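Local coordinates for nucleoplasmin-like protein (Drosophila melanogaster, PDB 1NLQ) that binds core histones and, as the full-length protein whose N-terminal core this is, functions in ATP-facilitated assembly of approximately regularly spaced nucleosomal arrays, at residues Q30-K35 / V86-I91; I37-E42 / E47-E52. All coordinates share one frame; numbering follows the deposited sequence.

Contact 1 (Q30-K35 / V86-I91); sequences QKLVIK and VTFKLI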
# COMPACT_ATOMS: atom_id res chain seq x y z
N GLN A 30 -16.60 -16.91 -7.70
CA GLN A 30 -16.74 -15.50 -7.37
C GLN A 30 -15.85 -15.12 -6.20
O GLN A 30 -15.72 -15.86 -5.23
CB GLN A 30 -18.20 -15.14 -7.06
CG GLN A 30 -18.84 -15.89 -5.91
CD GLN A 30 -19.63 -17.09 -6.39
OE1 GLN A 30 -19.07 -18.03 -6.95
NE2 GLN A 30 -20.95 -17.06 -6.17
N LYS A 31 -15.21 -13.96 -6.31
CA LYS A 31 -14.33 -13.47 -5.27
C LYS A 31 -14.47 -11.97 -5.09
O LYS A 31 -14.60 -11.23 -6.06
CB LYS A 31 -12.86 -13.78 -5.62
CG LYS A 31 -11.85 -13.24 -4.61
CD LYS A 31 -10.41 -13.35 -5.11
CE LYS A 31 -10.03 -14.79 -5.43
NZ LYS A 31 -8.57 -14.94 -5.73
N LEU A 32 -14.46 -11.54 -3.84
CA LEU A 32 -14.56 -10.12 -3.52
C LEU A 32 -13.19 -9.69 -3.01
O LEU A 32 -12.68 -10.25 -2.03
CB LEU A 32 -15.60 -9.88 -2.44
CG LEU A 32 -15.74 -8.42 -1.99
CD1 LEU A 32 -16.21 -7.55 -3.15
CD2 LEU A 32 -16.73 -8.35 -0.85
N VAL A 33 -12.59 -8.71 -3.67
CA VAL A 33 -11.28 -8.23 -3.25
C VAL A 33 -11.48 -6.84 -2.66
O VAL A 33 -12.02 -5.97 -3.33
CB VAL A 33 -10.30 -8.12 -4.43
CG1 VAL A 33 -8.93 -7.67 -3.93
CG2 VAL A 33 -10.21 -9.46 -5.16
N ILE A 34 -11.08 -6.65 -1.42
CA ILE A 34 -11.23 -5.34 -0.79
C ILE A 34 -9.90 -4.62 -0.85
O ILE A 34 -8.94 -5.02 -0.20
CB ILE A 34 -11.70 -5.47 0.67
CG1 ILE A 34 -13.09 -6.13 0.71
CG2 ILE A 34 -11.75 -4.10 1.31
CD1 ILE A 34 -14.13 -5.46 -0.18
N LYS A 35 -9.86 -3.55 -1.63
CA LYS A 35 -8.64 -2.78 -1.83
C LYS A 35 -8.42 -1.62 -0.89
O LYS A 35 -7.30 -1.37 -0.47
CB LYS A 35 -8.60 -2.24 -3.27
CG LYS A 35 -8.46 -3.31 -4.34
CD LYS A 35 -7.11 -3.98 -4.24
CE LYS A 35 -6.81 -4.85 -5.45
NZ LYS A 35 -5.42 -5.38 -5.40
N VAL A 86 -20.18 -12.47 2.67
CA VAL A 86 -19.40 -11.59 3.53
C VAL A 86 -20.18 -10.38 4.01
O VAL A 86 -20.79 -9.67 3.22
CB VAL A 86 -18.14 -11.09 2.80
CG1 VAL A 86 -17.35 -10.16 3.70
CG2 VAL A 86 -17.29 -12.26 2.37
N THR A 87 -20.16 -10.13 5.31
CA THR A 87 -20.87 -8.98 5.84
C THR A 87 -19.91 -8.01 6.53
O THR A 87 -19.13 -8.43 7.39
CB THR A 87 -21.94 -9.39 6.86
OG1 THR A 87 -22.88 -10.28 6.24
CG2 THR A 87 -22.68 -8.16 7.34
N PHE A 88 -19.96 -6.74 6.15
CA PHE A 88 -19.10 -5.71 6.74
C PHE A 88 -19.97 -4.89 7.67
O PHE A 88 -21.07 -4.47 7.29
CB PHE A 88 -18.53 -4.78 5.67
CG PHE A 88 -17.71 -5.47 4.63
CD1 PHE A 88 -18.24 -5.71 3.37
CD2 PHE A 88 -16.41 -5.88 4.90
CE1 PHE A 88 -17.50 -6.34 2.39
CE2 PHE A 88 -15.65 -6.52 3.93
CZ PHE A 88 -16.19 -6.75 2.67
N LYS A 89 -19.50 -4.66 8.89
CA LYS A 89 -20.29 -3.88 9.83
C LYS A 89 -19.49 -2.82 10.55
O LYS A 89 -18.36 -3.07 10.97
CB LYS A 89 -20.95 -4.79 10.87
CG LYS A 89 -21.88 -4.01 11.78
CD LYS A 89 -22.70 -4.89 12.69
CE LYS A 89 -23.57 -4.01 13.58
NZ LYS A 89 -24.36 -4.78 14.56
N LEU A 90 -20.07 -1.64 10.69
CA LEU A 90 -19.42 -0.54 11.39
C LEU A 90 -19.75 -0.75 12.86
O LEU A 90 -20.81 -0.33 13.33
CB LEU A 90 -19.97 0.80 10.89
CG LEU A 90 -19.28 2.07 11.40
CD1 LEU A 90 -17.81 2.09 10.96
CD2 LEU A 90 -20.01 3.28 10.84
N ILE A 91 -18.86 -1.41 13.58
CA ILE A 91 -19.09 -1.72 14.99
C ILE A 91 -18.66 -0.63 15.98
O ILE A 91 -18.88 -0.76 17.19
CB ILE A 91 -18.40 -3.05 15.39
CG1 ILE A 91 -16.89 -2.95 15.21
CG2 ILE A 91 -18.95 -4.19 14.54
CD1 ILE A 91 -16.12 -4.14 15.75

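Contact 2 (I37-E42 / E47-E52); sequences ILLGAE and EFNVVE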
# COMPACT_ATOMS: atom_id res chain seq x y z
N ILE A 37 -10.38 0.96 2.37
CA ILE A 37 -11.45 1.30 3.30
C ILE A 37 -11.06 2.70 3.72
O ILE A 37 -10.01 2.91 4.34
CB ILE A 37 -11.51 0.33 4.50
CG1 ILE A 37 -11.82 -1.08 3.98
CG2 ILE A 37 -12.62 0.76 5.46
CD1 ILE A 37 -11.97 -2.15 5.06
N LEU A 38 -11.91 3.65 3.37
CA LEU A 38 -11.65 5.06 3.57
C LEU A 38 -12.64 5.77 4.48
O LEU A 38 -13.85 5.55 4.39
CB LEU A 38 -11.65 5.71 2.19
CG LEU A 38 -11.48 7.21 1.96
CD1 LEU A 38 -10.09 7.67 2.37
CD2 LEU A 38 -11.72 7.48 0.48
N LEU A 39 -12.11 6.62 5.37
CA LEU A 39 -12.93 7.37 6.30
C LEU A 39 -13.40 8.68 5.66
O LEU A 39 -12.61 9.44 5.13
CB LEU A 39 -12.13 7.67 7.57
CG LEU A 39 -12.88 8.40 8.70
CD1 LEU A 39 -13.96 7.49 9.26
CD2 LEU A 39 -11.90 8.79 9.79
N GLY A 40 -14.70 8.94 5.73
CA GLY A 40 -15.24 10.16 5.14
C GLY A 40 -14.75 11.44 5.79
O GLY A 40 -14.42 11.47 6.98
N ALA A 41 -14.70 12.51 5.00
CA ALA A 41 -14.24 13.81 5.48
C ALA A 41 -15.04 14.36 6.66
O ALA A 41 -14.51 15.09 7.49
CB ALA A 41 -14.27 14.82 4.32
N GLU A 42 -16.31 13.99 6.75
CA GLU A 42 -17.18 14.46 7.83
C GLU A 42 -17.00 13.70 9.14
O GLU A 42 -17.58 14.09 10.16
CB GLU A 42 -18.65 14.35 7.41
CG GLU A 42 -18.95 14.88 6.03
CD GLU A 42 -19.01 16.37 5.99
OE1 GLU A 42 -18.01 17.03 6.35
OE2 GLU A 42 -20.07 16.90 5.59
N GLU A 47 -12.42 10.25 16.56
CA GLU A 47 -13.36 9.19 16.84
C GLU A 47 -12.98 7.93 16.08
O GLU A 47 -12.89 7.93 14.85
CB GLU A 47 -14.77 9.60 16.44
CG GLU A 47 -15.74 8.45 16.38
CD GLU A 47 -17.06 8.87 15.81
OE1 GLU A 47 -17.78 9.60 16.52
OE2 GLU A 47 -17.37 8.48 14.65
N PHE A 48 -12.77 6.85 16.81
CA PHE A 48 -12.42 5.59 16.18
C PHE A 48 -13.59 5.03 15.40
O PHE A 48 -14.72 5.00 15.88
CB PHE A 48 -11.97 4.57 17.22
CG PHE A 48 -10.53 4.67 17.59
CD1 PHE A 48 -10.14 5.04 18.87
CD2 PHE A 48 -9.54 4.40 16.64
CE1 PHE A 48 -8.80 5.14 19.21
CE2 PHE A 48 -8.18 4.51 16.97
CZ PHE A 48 -7.81 4.87 18.25
N ASN A 49 -13.30 4.60 14.18
CA ASN A 49 -14.29 3.99 13.31
C ASN A 49 -13.73 2.63 12.98
O ASN A 49 -12.64 2.52 12.42
CB ASN A 49 -14.48 4.83 12.04
CG ASN A 49 -15.52 5.92 12.22
OD1 ASN A 49 -16.66 5.77 11.78
ND2 ASN A 49 -15.14 7.00 12.88
N VAL A 50 -14.46 1.59 13.35
CA VAL A 50 -14.01 0.22 13.14
C VAL A 50 -14.98 -0.58 12.30
O VAL A 50 -16.18 -0.63 12.59
CB VAL A 50 -13.82 -0.49 14.50
CG1 VAL A 50 -13.32 -1.92 14.29
CG2 VAL A 50 -12.84 0.30 15.35
N VAL A 51 -14.46 -1.21 11.25
CA VAL A 51 -15.25 -2.04 10.36
C VAL A 51 -14.88 -3.48 10.64
O VAL A 51 -13.70 -3.83 10.68
CB VAL A 51 -14.96 -1.74 8.87
CG1 VAL A 51 -15.76 -2.68 7.98
CG2 VAL A 51 -15.30 -0.29 8.56
N GLU A 52 -15.88 -4.32 10.87
CA GLU A 52 -15.64 -5.72 11.16
C GLU A 52 -16.16 -6.54 10.00
O GLU A 52 -17.23 -6.26 9.46
CB GLU A 52 -16.39 -6.12 12.43
CG GLU A 52 -16.28 -7.59 12.76
CD GLU A 52 -17.37 -8.03 13.69
OE1 GLU A 52 -17.35 -7.65 14.88
OE2 GLU A 52 -18.26 -8.77 13.22

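Contact 1 (Q30-K35 / V86-I91)
F88 pushes the far end of its ring between L32 and I34, joining the two facing sheets of the jelly-roll β-sandwich of the nucleoplasmin core. The side chains come from opposite directions. L32 arrives at the ring edge, near the ring plane, with CD2 3.9 Å from F88 CE1. I34 comes in obliquely instead: its CG1 lies 3.7 Å from F88 CZ, and its CD1 bends back to touch the same carbon. The two isoleucine contacts depend on its torsions, since CG1 stands anti to the carbonyl carbon (chi1 -63°) and chi2 of -53° folds CD1 round toward the ring instead of extending it. All three residues are buried, and the join between the strands is purely apolar. Without the ring, as with an alanine here, L32 and I34 would probably lose their shared partner and a gap would be likely to open between the sheets. Further out, W20 packs on L32 and V86, while I99 of strand 97-104 touches both I34 and F88. K31 and K35 form salt bridges with E80 and D78 of their own chain; K31 also pairs with E4 of one neighbouring subunit and K35 with D78 of another. Within the strand of F88, V86 CG1 sits over one face of the F88 ring, 3.7 Å above its plane and offset toward the rim.

Contact 2 (I37-E42 / E47-E52)
L39 lays one methyl, CD1, against the side-chain amide of N49, the two side chains crossing at about a right angle. This is the closer half of the contact: L39 CD1 is 3.7 Å from N49 CG, and CB, OD1 and ND2 of the asparagine all lie within about 4 Å of that methyl. The leucine reaches it with CG anti to its own backbone nitrogen (chi1 -177°). Polar atoms fix the rotation of the amide that the methyl rests on. N49 ND2 donates to the backbone E47 O at 3.1 Å, approaching from above the carbonyl plane, and also to the carboxylate E47 OE2 at 3.2 Å, on its anti lone pair. Both bonds are bent, with N-H...O angles of 144° and 140°. N49 OD1 in turn accepts from the backbone N of G95, so both ends of the buried amide are satisfied. E47 OE2 is itself shared with K44 and the backbone N of S94, which ties E47 to the loops holding those residues. The I37 end is looser, its CG2 meeting V51 CG2 at 4.2 Å, with V97 packing on both side chains. Beyond L39, A41 packs on F48 of a neighbouring subunit, and only at E42 does segment 37-42 become exposed; E42 makes a weak, long ion pair with K92 of that subunit. The side chain of L39 lies about 6 Å from that of K68, inferred to mediate contact between pentamers. Side chains from two facing antiparallel sheets build this core of the jelly-roll β-sandwich.

In the fold
The centres of contacts 1 and 2 lie 15 Å apart, and strand 31-39 serves both, facing strand 86-92 in its first half and strand 48-55 in its second. These two partner strands are neighbours in the opposite sheet, joined by probable backbone hydrogen bonds from E52 N to K89 O and from I91 N to V50 O. Along the chain, contact 2 is nested inside the loop closed by contact 1. The centre of contact 1 lies about 4 Å from the spatial centre of the chain and that of contact 2 about 11 Å from it, toward the end carrying the inferred pentamer-pentamer sites. One strand thus spans the sandwich core from its centre to that end within each subunit of the pentamer.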